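Local coordinates for protein malate dehydrogenase (Entamoeba histolytica, PDB 3I0P) that probably catalyses the NAD-dependent interconversion of malate and oxaloacetate and binds NAD between its two subunits, at residues A175-F180 against T325-Y331; G112-V117 against H284-N290; G169-D173 against L297-K302. All blocks are in the same frame, centred on the assembly; numbering follows the deposited sequence.

Interaction 1. Residues A175-F180 against T325-Y331; sequences AFPYCF and TAGEKEY. With NAD (nicotinamide-adenine-dinucleotide), chain B.
Phe176, Ala326 and Tyr331 carry most of this contact between the loop leading into strand 178-182 and the turn that starts helix 328-340. Phe176, with chi1 p, lays its ring against the first turn of the helix: CE1 is 3.6 Å from Glu328 CA, CD1 3.7 Å from Gly327 O. Beside it lies the Tyr331 ring (chi1 t), with planes at 26° and centroids 5.0 Å apart, slid so far that the rings barely overlap; Phe176 CD2 reaches Tyr331 CG at 3.6 Å. Ala326 sets the other end. Its CB sits over the face of the Tyr178 ring in a CH-pi contact, 3.7 Å from the centroid, and its carbonyl O accepts a hydrogen bond from Cys179 N at 3.2 Å. Thr325 to Glu328 form a type II beta turn, closed by Glu328 N to Thr325 O at 3.0 Å; Gly327, at phi 91°, is its third residue and the N-cap. A CB there would crowd Pro177 O and Cys179 N. Turn, helix and strand together hold the adenosine ribose of NAD: Gly327 N donates to O2B at 2.7 Å, O2B donates to Glu330 OE1 at 2.7 Å, and O3B makes a weak hydrogen bond to Cys179 O at 2.8 Å. Gly327, Glu330 and Cys179 thus line one side of the adenosine-ribose site in an NAD pocket that Asp181 of this chain and His245 of the second subunit help complete.

Interaction 2. Residues G112-V117 against H284-N290; sequences GMGMVV and HFFIAIN
Gly112 leaves helix 93-111 with phi 117° and psi -37°, a positive phi suited to glycine, and turns the chain into strand 113-117. Its O accepts a hydrogen bond from Asn290 N at 2.9 Å, the first rung of an antiparallel ladder against strand 284-290; the two axes approach to 4.8 Å at 171°. Met113 follows, in a non-hydrogen-bonded pair with Ile289, CA atoms 4.7 Å apart; its side chain (m, t, p) brings CE to 3.9 Å from Ile289 CG1. Gly114 and Ala288 make a hydrogen-bonded pair, with Gly114 N to Ala288 O at 3.0 Å and Ala288 N to Gly114 O at 2.9 Å. Met115, fully extended (t, t, t), pairs with Ile287 without hydrogen bonds, CA atoms 4.5 Å apart; its SD lies 3.8 Å from Ile287 CG1 and its CE 4.1 Å from Phe285 CB. Val116 restores the bonding: its N reaches Phe286 O, and Phe286 N reaches Val116 O, both at 2.9 Å. Val117 closes the run opposite Phe285, with CG1 3.9 Å from Phe285 CB. Side chains therefore alternate between the two faces of regular antiparallel sheet, with Gly114 leaving Ala288 without a side-chain partner across the pair. On the face carrying Met113, Met115, Val117, Phe285, Ile287 and Ile289, Met115, Phe285 and Ile287 touch Met257 of helix 244-259, and Met113 and Met115 pack on Met115 and Met113 of the second subunit. The face of Val116, Phe286 and Ala288 is covered by helix 93-111, while strands 83-87 and 139-145 flank the pair within the central mixed sheet.

Interaction 3. Residues G169-D173 against L297-K302; sequences GIPSD and LNEFKK
Alpha/beta packing joins helix 297-312 to the end of strand 166-170 in the central mixed sheet: past Ile170, Pro171 and Ser172 run on extended and the chain bends at Asp173, while residues 297-302 begin the helix, Lys301 N hydrogen-bonded to Leu297 O at 2.7 Å. The closest CA pair is Ser172 and Lys301, 4.4 Å apart. Apolar contacts dominate on the strand side. Phe300, chi1 t, leaves the helix sideways and its ring reaches the strand end, where Ile170 CG2 approaches the ring edge with CZ 3.6 Å away, and Pro171 CD lies 4.1 Å from CE2. Pro171 CB also touches Leu297 CD1 at 4.2 Å and Lys301 CG at 4.1 Å, so the proline ring sits against three helix side chains. Cys260 of the second subunit packs on Phe300 too, placing this corner beside the dimer interface. Backbone carbonyls meet side-chain carbons as well: Pro171 O is 3.5 Å from Phe300 CE2, and Ser172 O is 3.3 Å from Lys301 CD. Two charged side chains find partners further along the helix: Asp173 forms a salt bridge with Arg309 and Lys302 one with Asp306. Even so, Asp173 OD2 comes within 3.5 Å of Lys302 CA.

From the N terminus, the first segments come in the order 112-117, 169-173 and 175-180, and their partners follow in the same order, 284-290, 297-302 and 325-331. All three loops therefore cross and none nests. Interaction 2 closes its loop inside the sheet by joining strands 113-121 and 282-290. Interaction 3 brings helix 297-312 back to the end of strand 166-170, and interaction 1 seats helix 328-340 beside the next strand, 178-182, at the cofactor. Interactions 1 and 3 touch directly, with Tyr178 O 2.9 Å from Ile170 N in a probable hydrogen bond. Interaction 2 touches neither of them, its centre about 21 Å from that of interaction 1, but all three reach the same mixed sheet.

Interaction 1. Residues A175-F180 against T325-Y331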
loop_
_atom_site.group_PDB
_atom_site.type_symbol
_atom_site.label_atom_id
_atom_site.label_comp_id
_atom_site.label_asym_id
_atom_site.label_seq_id
_atom_site.Cartn_x
_atom_site.Cartn_y
_atom_site.Cartn_z
ATOM N N ALA A 175 -6.961 -21.695 7.513
ATOM C CA ALA A 175 -7.566 -22.427 6.391
ATOM C C ALA A 175 -7.576 -21.614 5.097
ATOM O O ALA A 175 -7.844 -22.144 4.022
ATOM C CB ALA A 175 -8.980 -22.872 6.752
ATOM N N PHE A 176 -7.296 -20.320 5.225
ATOM C CA PHE A 176 -7.221 -19.380 4.109
ATOM C C PHE A 176 -6.013 -18.484 4.341
ATOM O O PHE A 176 -5.676 -18.207 5.492
ATOM C CB PHE A 176 -8.488 -18.515 4.065
ATOM C CG PHE A 176 -8.812 -17.847 5.378
ATOM C CD1 PHE A 176 -8.433 -16.531 5.615
ATOM C CD2 PHE A 176 -9.475 -18.550 6.391
ATOM C CE1 PHE A 176 -8.722 -15.917 6.835
ATOM C CE2 PHE A 176 -9.762 -17.948 7.598
ATOM C CZ PHE A 176 -9.389 -16.631 7.826
ATOM N N PRO A 177 -5.355 -18.024 3.259
ATOM C CA PRO A 177 -4.246 -17.074 3.431
ATOM C C PRO A 177 -4.747 -15.677 3.766
ATOM O O PRO A 177 -5.938 -15.384 3.582
ATOM C CB PRO A 177 -3.587 -17.052 2.051
ATOM C CG PRO A 177 -4.678 -17.416 1.120
ATOM C CD PRO A 177 -5.511 -18.428 1.850
ATOM N N TYR A 178 -3.854 -14.827 4.264
ATOM C CA TYR A 178 -4.132 -13.412 4.317
ATOM C C TYR A 178 -4.236 -12.956 2.873
ATOM O O TYR A 178 -3.376 -13.281 2.045
ATOM C CB TYR A 178 -2.991 -12.682 5.028
ATOM C CG TYR A 178 -2.973 -11.166 4.862
ATOM C CD1 TYR A 178 -3.374 -10.330 5.900
ATOM C CD2 TYR A 178 -2.518 -10.575 3.684
ATOM C CE1 TYR A 178 -3.341 -8.944 5.754
ATOM C CE2 TYR A 178 -2.486 -9.202 3.533
ATOM C CZ TYR A 178 -2.895 -8.392 4.566
ATOM O OH TYR A 178 -2.862 -7.025 4.412
ATOM N N CYS A 179 -5.289 -12.218 2.557
ATOM C CA CYS A 179 -5.423 -11.671 1.225
ATOM C C CYS A 179 -6.137 -10.350 1.238
ATOM O O CYS A 179 -7.375 -10.303 1.248
ATOM C CB CYS A 179 -6.162 -12.628 0.294
ATOM S SG CYS A 179 -6.095 -12.080 -1.425
ATOM N N PHE A 180 -5.365 -9.267 1.231
ATOM C CA PHE A 180 -5.974 -7.978 0.971
ATOM C C PHE A 180 -6.166 -7.829 -0.534
ATOM O O PHE A 180 -5.285 -8.181 -1.323
ATOM C CB PHE A 180 -5.179 -6.807 1.532
ATOM C CG PHE A 180 -5.754 -5.482 1.139
ATOM C CD1 PHE A 180 -6.986 -5.078 1.633
ATOM C CD2 PHE A 180 -5.107 -4.672 0.215
ATOM C CE1 PHE A 180 -7.542 -3.875 1.249
ATOM C CE2 PHE A 180 -5.661 -3.447 -0.171
ATOM C CZ PHE A 180 -6.878 -3.055 0.346
ATOM N N THR A 325 -10.015 -10.479 9.362
ATOM C CA THR A 325 -8.733 -10.178 8.754
ATOM C C THR A 325 -8.839 -10.362 7.228
ATOM O O THR A 325 -9.786 -10.987 6.727
ATOM C CB THR A 325 -7.585 -11.032 9.342
ATOM O OG1 THR A 325 -7.833 -12.407 9.069
ATOM C CG2 THR A 325 -7.461 -10.833 10.849
ATOM N N ALA A 326 -7.877 -9.801 6.496
ATOM C CA ALA A 326 -7.877 -9.847 5.042
ATOM C C ALA A 326 -8.151 -11.256 4.536
ATOM O O ALA A 326 -7.429 -12.198 4.873
ATOM C CB ALA A 326 -6.556 -9.335 4.504
ATOM N N GLY A 327 -9.212 -11.398 3.751
ATOM C CA GLY A 327 -9.521 -12.666 3.102
ATOM C C GLY A 327 -10.428 -13.618 3.865
ATOM O O GLY A 327 -10.743 -14.696 3.366
ATOM N N GLU A 328 -10.846 -13.219 5.068
ATOM C CA GLU A 328 -11.690 -14.060 5.938
ATOM C C GLU A 328 -13.113 -14.128 5.397
ATOM O O GLU A 328 -13.649 -15.220 5.190
ATOM C CB GLU A 328 -11.680 -13.535 7.385
ATOM C CG GLU A 328 -12.334 -14.437 8.415
ATOM C CD GLU A 328 -12.063 -13.989 9.855
ATOM O OE1 GLU A 328 -11.515 -12.870 10.028
ATOM O OE2 GLU A 328 -12.384 -14.756 10.813
ATOM N N LYS A 329 -13.703 -12.951 5.173
ATOM C CA LYS A 329 -15.002 -12.807 4.524
ATOM C C LYS A 329 -15.086 -13.567 3.192
ATOM O O LYS A 329 -16.136 -14.133 2.860
ATOM C CB LYS A 329 -15.346 -11.320 4.330
ATOM C CG LYS A 329 -16.201 -10.745 5.442
ATOM C CD LYS A 329 -15.858 -9.307 5.772
ATOM C CE LYS A 329 -16.773 -8.307 5.096
ATOM N NZ LYS A 329 -16.942 -7.123 5.981
ATOM N N GLU A 330 -13.983 -13.597 2.442
ATOM C CA GLU A 330 -13.980 -14.272 1.158
ATOM C C GLU A 330 -13.975 -15.776 1.319
ATOM O O GLU A 330 -14.599 -16.482 0.532
ATOM C CB GLU A 330 -12.815 -13.821 0.290
ATOM C CG GLU A 330 -13.004 -12.431 -0.335
ATOM C CD GLU A 330 -12.712 -11.287 0.624
ATOM O OE1 GLU A 330 -11.967 -11.488 1.604
ATOM O OE2 GLU A 330 -13.234 -10.178 0.395
ATOM N N TYR A 331 -13.270 -16.265 2.335
ATOM C CA TYR A 331 -13.204 -17.702 2.607
ATOM C C TYR A 331 -14.579 -18.240 3.002
ATOM O O TYR A 331 -15.034 -19.255 2.468
ATOM C CB TYR A 331 -12.139 -18.011 3.677
ATOM C CG TYR A 331 -12.230 -19.396 4.287
ATOM C CD1 TYR A 331 -11.742 -20.520 3.610
ATOM C CD2 TYR A 331 -12.807 -19.579 5.551
ATOM C CE1 TYR A 331 -11.832 -21.794 4.179
ATOM C CE2 TYR A 331 -12.904 -20.841 6.125
ATOM C CZ TYR A 331 -12.421 -21.939 5.439
ATOM O OH TYR A 331 -12.524 -23.176 6.021
HETATM P PA NAD B . -13.663 -4.042 -0.581
HETATM O O1A NAD B . -14.776 -5.039 -0.794
HETATM O O2A NAD B . -14.010 -2.688 -0.051
HETATM O O5B NAD B . -12.608 -4.752 0.404
HETATM C C5B NAD B . -12.139 -6.081 0.117
HETATM C C4B NAD B . -10.901 -6.458 0.943
HETATM O O4B NAD B . -10.982 -5.960 2.286
HETATM C C3B NAD B . -10.738 -7.957 1.090
HETATM O O3B NAD B . -9.335 -8.251 1.192
HETATM C C2B NAD B . -11.434 -8.270 2.396
HETATM O O2B NAD B . -10.915 -9.455 2.999
HETATM C C1B NAD B . -11.092 -7.045 3.220
HETATM N N9A NAD B . -12.085 -6.703 4.280
HETATM C C8A NAD B . -13.368 -6.354 4.107
HETATM N N7A NAD B . -13.906 -6.094 5.318
HETATM C C5A NAD B . -12.944 -6.272 6.254
HETATM C C6A NAD B . -12.893 -6.156 7.647
HETATM N N6A NAD B . -13.986 -5.793 8.360
HETATM N N1A NAD B . -11.737 -6.421 8.301
HETATM C C2A NAD B . -10.638 -6.789 7.627
HETATM N N3A NAD B . -10.658 -6.903 6.292
HETATM C C4A NAD B . -11.796 -6.653 5.586
HETATM O O3 NAD B . -12.758 -3.887 -1.923
HETATM P PN NAD B . -13.156 -3.202 -3.346
HETATM O O1N NAD B . -12.273 -1.989 -3.518
HETATM O O2N NAD B . -14.655 -3.082 -3.474
HETATM O O5D NAD B . -12.691 -4.289 -4.426
HETATM C C5D NAD B . -13.505 -5.428 -4.725
HETATM C C4D NAD B . -12.913 -6.213 -5.893
HETATM O O4D NAD B . -12.911 -5.417 -7.082
HETATM C C3D NAD B . -11.465 -6.616 -5.644
HETATM O O3D NAD B . -11.370 -8.038 -5.806
HETATM C C2D NAD B . -10.643 -5.842 -6.675
HETATM O O2D NAD B . -9.510 -6.541 -7.221
HETATM C C1D NAD B . -11.665 -5.602 -7.763
HETATM N N1N NAD B . -11.308 -4.467 -8.611
HETATM C C2N NAD B . -10.778 -4.721 -9.828
HETATM C C3N NAD B . -10.421 -3.667 -10.674
HETATM C C7N NAD B . -9.828 -3.930 -12.030
HETATM O O7N NAD B . -9.534 -2.977 -12.742
HETATM N N7N NAD B . -9.637 -5.185 -12.427
HETATM C C4N NAD B . -10.622 -2.352 -10.245
HETATM C C5N NAD B . -11.164 -2.118 -8.977
HETATM C C6N NAD B . -11.504 -3.205 -8.173
#

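Interaction 2. Residues G112-V117 against H284-N290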
loop_
_atom_site.group_PDB
_atom_site.type_symbol
_atom_site.label_atom_id
_atom_site.label_comp_id
_atom_site.label_asym_id
_atom_site.label_seq_id
_atom_site.Cartn_x
_atom_site.Cartn_y
_atom_site.Cartn_z
ATOM N N GLY A 112 14.888 -15.850 -5.080
ATOM C CA GLY A 112 14.399 -15.205 -3.859
ATOM C C GLY A 112 13.260 -14.243 -4.134
ATOM O O GLY A 112 12.314 -14.141 -3.348
ATOM N N MET A 113 13.348 -13.537 -5.258
ATOM C CA MET A 113 12.323 -12.583 -5.650
ATOM C C MET A 113 12.076 -12.572 -7.149
ATOM O O MET A 113 12.951 -12.937 -7.934
ATOM C CB MET A 113 12.704 -11.185 -5.177
ATOM C CG MET A 113 12.735 -11.067 -3.674
ATOM S SD MET A 113 13.387 -9.491 -3.199
ATOM C CE MET A 113 11.901 -8.477 -3.283
ATOM N N GLY A 114 10.881 -12.137 -7.534
ATOM C CA GLY A 114 10.506 -12.053 -8.927
ATOM C C GLY A 114 9.515 -10.935 -9.147
ATOM O O GLY A 114 8.635 -10.698 -8.304
ATOM N N MET A 115 9.665 -10.239 -10.274
ATOM C CA MET A 115 8.718 -9.207 -10.685
ATOM C C MET A 115 8.478 -9.248 -12.183
ATOM O O MET A 115 9.415 -9.192 -12.986
ATOM C CB MET A 115 9.180 -7.811 -10.270
ATOM C CG MET A 115 8.206 -6.716 -10.682
ATOM S SD MET A 115 8.416 -5.200 -9.734
ATOM C CE MET A 115 7.143 -4.177 -10.464
ATOM N N VAL A 116 7.212 -9.344 -12.559
ATOM C CA VAL A 116 6.859 -9.353 -13.958
ATOM C C VAL A 116 5.863 -8.251 -14.182
ATOM O O VAL A 116 4.897 -8.132 -13.427
ATOM C CB VAL A 116 6.293 -10.710 -14.386
ATOM C CG1 VAL A 116 5.710 -10.631 -15.775
ATOM C CG2 VAL A 116 7.392 -11.761 -14.337
ATOM N N VAL A 117 6.112 -7.421 -15.192
ATOM C CA VAL A 117 5.168 -6.358 -15.556
ATOM C C VAL A 117 4.569 -6.598 -16.945
ATOM O O VAL A 117 5.167 -7.279 -17.780
ATOM C CB VAL A 117 5.787 -4.932 -15.433
ATOM C CG1 VAL A 117 6.147 -4.640 -13.983
ATOM C CG2 VAL A 117 7.005 -4.774 -16.338
ATOM N N HIS A 284 -0.283 -4.069 -15.897
ATOM C CA HIS A 284 -0.366 -4.832 -14.651
ATOM C C HIS A 284 1.046 -5.044 -14.114
ATOM O O HIS A 284 2.013 -5.043 -14.885
ATOM C CB HIS A 284 -0.940 -6.239 -14.871
ATOM C CG HIS A 284 -2.119 -6.322 -15.801
ATOM N ND1 HIS A 284 -3.223 -5.499 -15.703
ATOM C CD2 HIS A 284 -2.394 -7.200 -16.796
ATOM C CE1 HIS A 284 -4.109 -5.845 -16.620
ATOM N NE2 HIS A 284 -3.634 -6.881 -17.290
ATOM N N PHE A 285 1.163 -5.264 -12.806
ATOM C CA PHE A 285 2.423 -5.721 -12.206
ATOM C C PHE A 285 2.180 -6.866 -11.233
ATOM O O PHE A 285 1.100 -6.960 -10.632
ATOM C CB PHE A 285 3.168 -4.587 -11.496
ATOM C CG PHE A 285 2.510 -4.113 -10.230
ATOM C CD1 PHE A 285 2.936 -4.588 -8.995
ATOM C CD2 PHE A 285 1.479 -3.179 -10.274
ATOM C CE1 PHE A 285 2.339 -4.148 -7.807
ATOM C CE2 PHE A 285 0.871 -2.730 -9.095
ATOM C CZ PHE A 285 1.301 -3.208 -7.861
ATOM N N PHE A 286 3.192 -7.724 -11.086
ATOM C CA PHE A 286 3.113 -8.905 -10.229
ATOM C C PHE A 286 4.447 -9.135 -9.543
ATOM O O PHE A 286 5.474 -9.313 -10.212
ATOM C CB PHE A 286 2.726 -10.141 -11.045
ATOM C CG PHE A 286 1.490 -9.953 -11.865
ATOM C CD1 PHE A 286 0.233 -10.094 -11.288
ATOM C CD2 PHE A 286 1.581 -9.620 -13.212
ATOM C CE1 PHE A 286 -0.918 -9.909 -12.029
ATOM C CE2 PHE A 286 0.436 -9.440 -13.967
ATOM C CZ PHE A 286 -0.826 -9.578 -13.366
ATOM N N ILE A 287 4.418 -9.117 -8.211
ATOM C CA ILE A 287 5.604 -9.317 -7.392
ATOM C C ILE A 287 5.441 -10.581 -6.559
ATOM O O ILE A 287 4.392 -10.800 -5.967
ATOM C CB ILE A 287 5.857 -8.111 -6.450
ATOM C CG1 ILE A 287 6.102 -6.831 -7.248
ATOM C CG2 ILE A 287 7.032 -8.379 -5.480
ATOM C CD1 ILE A 287 6.362 -5.626 -6.362
ATOM N N ALA A 288 6.485 -11.404 -6.523
ATOM C CA ALA A 288 6.520 -12.591 -5.670
ATOM C C ALA A 288 7.798 -12.620 -4.817
ATOM O O ALA A 288 8.902 -12.411 -5.320
ATOM C CB ALA A 288 6.411 -13.837 -6.509
ATOM N N ILE A 289 7.629 -12.863 -3.524
ATOM C CA ILE A 289 8.740 -12.899 -2.580
ATOM C C ILE A 289 8.774 -14.276 -1.927
ATOM O O ILE A 289 7.805 -14.691 -1.294
ATOM C CB ILE A 289 8.592 -11.817 -1.478
ATOM C CG1 ILE A 289 8.678 -10.422 -2.088
ATOM C CG2 ILE A 289 9.631 -12.013 -0.363
ATOM C CD1 ILE A 289 8.023 -9.379 -1.255
ATOM N N ASN A 290 9.895 -14.973 -2.082
ATOM C CA ASN A 290 10.034 -16.321 -1.556
ATOM C C ASN A 290 10.342 -16.304 -0.068
ATOM O O ASN A 290 11.455 -15.973 0.339
ATOM C CB ASN A 290 11.117 -17.079 -2.325
ATOM C CG ASN A 290 11.174 -18.550 -1.964
ATOM O OD1 ASN A 290 10.282 -19.083 -1.297
ATOM N ND2 ASN A 290 12.224 -19.221 -2.418
#

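Interaction 3. Residues G169-D173 against L297-K302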
loop_
_atom_site.group_PDB
_atom_site.type_symbol
_atom_site.label_atom_id
_atom_site.label_comp_id
_atom_site.label_asym_id
_atom_site.label_seq_id
_atom_site.Cartn_x
_atom_site.Cartn_y
_atom_site.Cartn_z
ATOM N N GLY A 169 -1.177 -11.061 -1.143
ATOM C CA GLY A 169 -1.433 -12.418 -0.648
ATOM C C GLY A 169 -0.278 -12.920 0.197
ATOM O O GLY A 169 0.871 -12.891 -0.235
ATOM N N ILE A 170 -0.574 -13.369 1.411
ATOM C CA ILE A 170 0.465 -13.806 2.338
ATOM C C ILE A 170 0.105 -15.163 2.939
ATOM O O ILE A 170 -1.004 -15.333 3.473
ATOM C CB ILE A 170 0.689 -12.759 3.470
ATOM C CG1 ILE A 170 1.281 -11.463 2.891
ATOM C CG2 ILE A 170 1.572 -13.341 4.590
ATOM C CD1 ILE A 170 1.156 -10.259 3.779
ATOM N N PRO A 171 1.033 -16.139 2.858
ATOM C CA PRO A 171 0.780 -17.461 3.443
ATOM C C PRO A 171 0.389 -17.380 4.925
ATOM O O PRO A 171 0.902 -16.529 5.669
ATOM C CB PRO A 171 2.117 -18.179 3.269
ATOM C CG PRO A 171 2.741 -17.530 2.100
ATOM C CD PRO A 171 2.335 -16.086 2.169
ATOM N N SER A 172 -0.524 -18.260 5.331
ATOM C CA SER A 172 -1.092 -18.253 6.676
ATOM C C SER A 172 -1.149 -19.693 7.192
ATOM O O SER A 172 -1.086 -20.639 6.392
ATOM C CB SER A 172 -2.495 -17.659 6.624
ATOM O OG SER A 172 -3.083 -17.596 7.908
ATOM N N ASP A 173 -1.259 -19.876 8.512
ATOM C CA ASP A 173 -1.391 -21.234 9.053
ATOM C C ASP A 173 -2.850 -21.563 9.286
ATOM O O ASP A 173 -3.181 -22.604 9.848
ATOM C CB ASP A 173 -0.538 -21.460 10.316
ATOM C CG ASP A 173 -1.126 -20.823 11.573
ATOM O OD1 ASP A 173 -2.026 -19.954 11.483
ATOM O OD2 ASP A 173 -0.670 -21.185 12.682
ATOM N N LEU A 297 8.983 -21.775 6.382
ATOM C CA LEU A 297 7.626 -21.434 5.929
ATOM C C LEU A 297 6.547 -21.616 6.993
ATOM O O LEU A 297 5.721 -20.722 7.207
ATOM C CB LEU A 297 7.258 -22.210 4.658
ATOM C CG LEU A 297 5.911 -21.950 3.969
ATOM C CD1 LEU A 297 5.570 -20.463 3.837
ATOM C CD2 LEU A 297 5.905 -22.616 2.606
ATOM N N ASN A 298 6.555 -22.771 7.654
ATOM C CA ASN A 298 5.554 -23.076 8.678
ATOM C C ASN A 298 5.696 -22.200 9.901
ATOM O O ASN A 298 4.699 -21.835 10.528
ATOM C CB ASN A 298 5.587 -24.557 9.065
ATOM C CG ASN A 298 5.039 -25.445 7.969
ATOM O OD1 ASN A 298 3.907 -25.254 7.503
ATOM N ND2 ASN A 298 5.841 -26.404 7.532
ATOM N N GLU A 299 6.937 -21.852 10.224
ATOM C CA GLU A 299 7.210 -20.956 11.336
ATOM C C GLU A 299 6.661 -19.564 10.996
ATOM O O GLU A 299 6.046 -18.914 11.851
ATOM C CB GLU A 299 8.711 -20.922 11.633
ATOM C CG GLU A 299 9.077 -21.113 13.102
ATOM C CD GLU A 299 10.517 -20.668 13.396
ATOM O OE1 GLU A 299 11.453 -21.317 12.862
ATOM O OE2 GLU A 299 10.708 -19.674 14.157
ATOM N N PHE A 300 6.854 -19.143 9.740
ATOM C CA PHE A 300 6.279 -17.900 9.206
ATOM C C PHE A 300 4.749 -17.927 9.155
ATOM O O PHE A 300 4.098 -16.971 9.594
ATOM C CB PHE A 300 6.842 -17.601 7.813
ATOM C CG PHE A 300 6.128 -16.482 7.087
ATOM C CD1 PHE A 300 6.639 -15.183 7.106
ATOM C CD2 PHE A 300 4.954 -16.729 6.373
ATOM C CE1 PHE A 300 5.993 -14.149 6.432
ATOM C CE2 PHE A 300 4.297 -15.696 5.705
ATOM C CZ PHE A 300 4.822 -14.402 5.732
ATOM N N LYS A 301 4.180 -19.006 8.612
ATOM C CA LYS A 301 2.716 -19.175 8.612
ATOM C C LYS A 301 2.133 -19.030 10.015
ATOM O O LYS A 301 1.083 -18.407 10.193
ATOM C CB LYS A 301 2.297 -20.522 8.040
ATOM C CG LYS A 301 2.479 -20.675 6.546
ATOM C CD LYS A 301 1.934 -22.023 6.133
ATOM C CE LYS A 301 2.345 -22.382 4.738
ATOM N NZ LYS A 301 1.510 -23.510 4.259
ATOM N N LYS A 302 2.826 -19.609 10.996
ATOM C CA LYS A 302 2.446 -19.555 12.402
ATOM C C LYS A 302 2.427 -18.105 12.922
ATOM O O LYS A 302 1.485 -17.677 13.598
ATOM C CB LYS A 302 3.413 -20.445 13.203
ATOM C CG LYS A 302 3.505 -20.166 14.700
ATOM C CD LYS A 302 2.961 -21.319 15.534
ATOM C CE LYS A 302 3.304 -21.118 17.022
ATOM N NZ LYS A 302 2.610 -19.937 17.635
#